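Xylan esterase 1 (PDB 3FCY) probably removes acetyl groups from xylan fragments and from cephalosporin C, as a family CE7 esterase with an alpha/beta-hydrolase fold. Local coordinates at residues 106-114 with 194-205. Residues are numbered along the deposited sequence; the frame is centred on the assembly and turned at random.
Sequences GKHPALIRF and MPEVDEDRVGVM
The His108 imidazole carries the backbone O of Glu196 over the centre of one face, 3.4 Å above the plane, while Glu196 CG reaches CE1 of the ring at 3.5 Å. At the ring's edge, ND1 donates to the O of Pro109 nearly in plane, which fixes the ring's rotation; chi1 of 47°, with CG between backbone N and carbonyl carbon, swings the ring back over Glu196 although CB points away. Beyond CG the Glu196 chain turns away, its OE2 held by Tyr99 and Thr136. The Arg113 guanidinium has Met205 CE on one face, toward the rim, and the same methyl meets Leu111 CD2 at 3.5 Å. Met205 reaches both by running extended to SD and then bending (chi3 60°). Between these ends, 108-114 and 202-205 are neighbouring parallel strands of the central alpha/beta-hydrolase sheet, 202-207 running on to the predicted nucleophile Ser208. Their backbones alternate donor and acceptor, from Ala110 N with Arg201 O (3.0 Å) to Phe114 N with Met205 O (2.9 Å). Where 194-205 turns a corner, Asp198 OD1 takes Asp200 N in an Asx turn, and Arg201 NE salt-bridges OD2 (3.1 Å) from above the carboxylate plane. Arg201 packs CB on Pro109 CG and sends its guanidinium to Leu344 O and Ser346, its side chain about 6 Å from the calcium ion bound by Glu343 and Tyr345. On the opposite sheet face from Leu111, Ala110 CB meets Val197 CG1 at 3.9 Å.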
loop_
_atom_site.group_PDB
_atom_site.type_symbol
_atom_site.label_atom_id
_atom_site.label_comp_id
_atom_site.label_asym_id
_atom_site.label_seq_id
_atom_site.Cartn_x
_atom_site.Cartn_y
_atom_site.Cartn_z
ATOM N N GLY A 106 25.710 34.632 35.722
ATOM C CA GLY A 106 24.545 35.461 35.458
ATOM C C GLY A 106 23.310 34.785 34.892
ATOM O O GLY A 106 23.346 33.620 34.490
ATOM N N LYS A 107 22.210 35.534 34.865
ATOM C CA LYS A 107 20.941 35.040 34.348
ATOM C C LYS A 107 20.928 35.148 32.826
ATOM O O LYS A 107 21.653 35.962 32.246
ATOM C CB LYS A 107 19.778 35.843 34.946
ATOM C CG LYS A 107 19.671 35.738 36.469
ATOM C CD LYS A 107 18.675 36.746 37.037
ATOM C CE LYS A 107 17.250 36.228 37.008
ATOM N NZ LYS A 107 17.005 35.208 38.074
ATOM N N HIS A 108 20.100 34.330 32.184
ATOM C CA HIS A 108 20.014 34.319 30.727
ATOM C C HIS A 108 18.700 33.689 30.270
ATOM O O HIS A 108 17.894 33.261 31.095
ATOM C CB HIS A 108 21.203 33.543 30.161
ATOM C CG HIS A 108 21.438 32.229 30.838
ATOM N ND1 HIS A 108 20.539 31.186 30.768
ATOM C CD2 HIS A 108 22.453 31.800 31.625
ATOM C CE1 HIS A 108 20.991 30.171 31.484
ATOM N NE2 HIS A 108 22.150 30.518 32.015
ATOM N N PRO A 109 18.461 33.636 28.946
ATOM C CA PRO A 109 17.219 33.044 28.441
ATOM C C PRO A 109 17.143 31.539 28.655
ATOM O O PRO A 109 18.146 30.880 28.944
ATOM C CB PRO A 109 17.237 33.402 26.951
ATOM C CG PRO A 109 18.074 34.650 26.902
ATOM C CD PRO A 109 19.188 34.313 27.858
ATOM N N ALA A 110 15.938 31.003 28.505
ATOM C CA ALA A 110 15.713 29.574 28.649
ATOM C C ALA A 110 14.719 29.136 27.582
ATOM O O ALA A 110 13.854 29.910 27.158
ATOM C CB ALA A 110 15.167 29.258 30.042
ATOM N N LEU A 111 14.865 27.896 27.134
ATOM C CA LEU A 111 13.972 27.338 26.133
ATOM C C LEU A 111 13.375 26.054 26.691
ATOM O O LEU A 111 14.091 25.233 27.264
ATOM C CB LEU A 111 14.736 27.023 24.842
ATOM C CG LEU A 111 13.975 26.190 23.790
ATOM C CD1 LEU A 111 12.839 27.007 23.188
ATOM C CD2 LEU A 111 14.936 25.755 22.690
ATOM N N ILE A 112 12.065 25.890 26.535
ATOM C CA ILE A 112 11.394 24.681 26.995
ATOM C C ILE A 112 10.830 23.960 25.770
ATOM O O ILE A 112 9.963 24.487 25.071
ATOM C CB ILE A 112 10.227 24.992 27.959
ATOM C CG1 ILE A 112 10.723 25.837 29.137
ATOM C CG2 ILE A 112 9.636 23.685 28.485
ATOM C CD1 ILE A 112 9.603 26.302 30.072
ATOM N N ARG A 113 11.338 22.761 25.502
ATOM C CA ARG A 113 10.876 21.980 24.360
ATOM C C ARG A 113 9.830 20.947 24.761
ATOM O O ARG A 113 9.900 20.357 25.843
ATOM C CB ARG A 113 12.052 21.256 23.688
ATOM C CG ARG A 113 12.844 22.083 22.693
ATOM C CD ARG A 113 13.955 21.228 22.085
ATOM N NE ARG A 113 14.561 21.823 20.894
ATOM C CZ ARG A 113 13.940 21.962 19.724
ATOM N NH1 ARG A 113 12.686 21.548 19.578
ATOM N NH2 ARG A 113 14.579 22.499 18.692
ATOM N N PHE A 114 8.860 20.744 23.876
ATOM C CA PHE A 114 7.794 19.769 24.079
ATOM C C PHE A 114 7.856 18.813 22.889
ATOM O O PHE A 114 8.122 19.234 21.762
ATOM C CB PHE A 114 6.449 20.490 24.176
ATOM C CG PHE A 114 6.355 21.409 25.368
ATOM C CD1 PHE A 114 6.489 20.902 26.662
ATOM C CD2 PHE A 114 6.162 22.779 25.201
ATOM C CE1 PHE A 114 6.434 21.746 27.776
ATOM C CE2 PHE A 114 6.104 23.638 26.311
ATOM C CZ PHE A 114 6.241 23.118 27.599
ATOM N N MET A 194 14.157 29.465 38.257
ATOM C CA MET A 194 15.519 28.952 38.354
ATOM C C MET A 194 16.452 30.149 38.536
ATOM O O MET A 194 16.246 31.207 37.940
ATOM C CB MET A 194 15.900 28.168 37.093
ATOM C CG MET A 194 15.021 26.950 36.820
ATOM S SD MET A 194 15.464 26.071 35.292
ATOM C CE MET A 194 14.912 24.393 35.682
ATOM N N PRO A 195 17.486 29.998 39.369
ATOM C CA PRO A 195 18.431 31.089 39.615
ATOM C C PRO A 195 19.159 31.658 38.390
ATOM O O PRO A 195 19.398 32.864 38.330
ATOM C CB PRO A 195 19.389 30.490 40.646
ATOM C CG PRO A 195 19.344 29.019 40.338
ATOM C CD PRO A 195 17.876 28.788 40.112
ATOM N N GLU A 196 19.499 30.810 37.419
ATOM C CA GLU A 196 20.212 31.268 36.221
ATOM C C GLU A 196 19.281 31.741 35.104
ATOM O O GLU A 196 19.738 32.183 34.047
ATOM C CB GLU A 196 21.120 30.157 35.669
ATOM C CG GLU A 196 20.420 29.137 34.754
ATOM C CD GLU A 196 19.615 28.089 35.507
ATOM O OE1 GLU A 196 19.428 28.244 36.733
ATOM O OE2 GLU A 196 19.159 27.111 34.867
ATOM N N VAL A 197 17.979 31.668 35.345
ATOM C CA VAL A 197 17.009 32.059 34.331
ATOM C C VAL A 197 16.333 33.415 34.541
ATOM O O VAL A 197 15.790 33.691 35.615
ATOM C CB VAL A 197 15.891 30.995 34.210
ATOM C CG1 VAL A 197 14.845 31.455 33.212
ATOM C CG2 VAL A 197 16.484 29.652 33.787
ATOM N N ASP A 198 16.370 34.252 33.505
ATOM C CA ASP A 198 15.711 35.554 33.543
ATOM C C ASP A 198 14.263 35.223 33.203
ATOM O O ASP A 198 13.961 34.829 32.074
ATOM C CB ASP A 198 16.292 36.490 32.480
ATOM C CG ASP A 198 15.674 37.878 32.519
ATOM O OD1 ASP A 198 14.442 37.981 32.720
ATOM O OD2 ASP A 198 16.417 38.868 32.337
ATOM N N GLU A 199 13.368 35.380 34.172
ATOM C CA GLU A 199 11.964 35.045 33.974
ATOM C C GLU A 199 11.254 35.756 32.824
ATOM O O GLU A 199 10.166 35.338 32.417
ATOM C CB GLU A 199 11.180 35.267 35.268
ATOM C CG GLU A 199 10.782 36.706 35.538
ATOM C CD GLU A 199 9.885 36.824 36.758
ATOM O OE1 GLU A 199 10.394 36.647 37.889
ATOM O OE2 GLU A 199 8.670 37.077 36.583
ATOM N N ASP A 200 11.855 36.820 32.297
ATOM C CA ASP A 200 11.247 37.551 31.186
ATOM C C ASP A 200 11.837 37.151 29.836
ATOM O O ASP A 200 11.497 37.739 28.811
ATOM C CB ASP A 200 11.421 39.067 31.359
ATOM C CG ASP A 200 10.629 39.621 32.527
ATOM O OD1 ASP A 200 9.496 39.148 32.767
ATOM O OD2 ASP A 200 11.137 40.549 33.195
ATOM N N ARG A 201 12.725 36.160 29.838
ATOM C CA ARG A 201 13.360 35.706 28.604
ATOM C C ARG A 201 13.207 34.188 28.426
ATOM O O ARG A 201 14.193 33.468 28.246
ATOM C CB ARG A 201 14.847 36.094 28.620
ATOM C CG ARG A 201 15.110 37.600 28.816
ATOM C CD ARG A 201 16.604 37.906 28.929
ATOM N NE ARG A 201 16.868 39.287 29.349
ATOM C CZ ARG A 201 16.950 40.335 28.529
ATOM N NH1 ARG A 201 16.794 40.184 27.218
ATOM N NH2 ARG A 201 17.188 41.542 29.025
ATOM N N VAL A 202 11.969 33.706 28.484
ATOM C CA VAL A 202 11.696 32.277 28.337
ATOM C C VAL A 202 10.874 31.984 27.085
ATOM O O VAL A 202 9.865 32.635 26.825
ATOM C CB VAL A 202 10.933 31.710 29.571
ATOM C CG1 VAL A 202 10.557 30.249 29.331
ATOM C CG2 VAL A 202 11.797 31.819 30.821
ATOM N N GLY A 203 11.329 31.001 26.313
ATOM C CA GLY A 203 10.631 30.611 25.103
ATOM C C GLY A 203 10.265 29.136 25.146
ATOM O O GLY A 203 10.891 28.350 25.865
ATOM N N VAL A 204 9.242 28.757 24.388
ATOM C CA VAL A 204 8.803 27.366 24.331
ATOM C C VAL A 204 8.707 26.967 22.864
ATOM O O VAL A 204 8.400 27.799 22.007
ATOM C CB VAL A 204 7.432 27.173 25.029
ATOM C CG1 VAL A 204 7.514 27.667 26.473
ATOM C CG2 VAL A 204 6.345 27.920 24.284
ATOM N N MET A 205 8.959 25.693 22.577
ATOM C CA MET A 205 8.948 25.220 21.200
ATOM C C MET A 205 8.669 23.726 21.071
ATOM O O MET A 205 8.940 22.951 21.986
ATOM C CB MET A 205 10.302 25.555 20.566
ATOM C CG MET A 205 10.556 24.972 19.194
ATOM S SD MET A 205 12.104 25.625 18.508
ATOM C CE MET A 205 13.250 25.065 19.725
#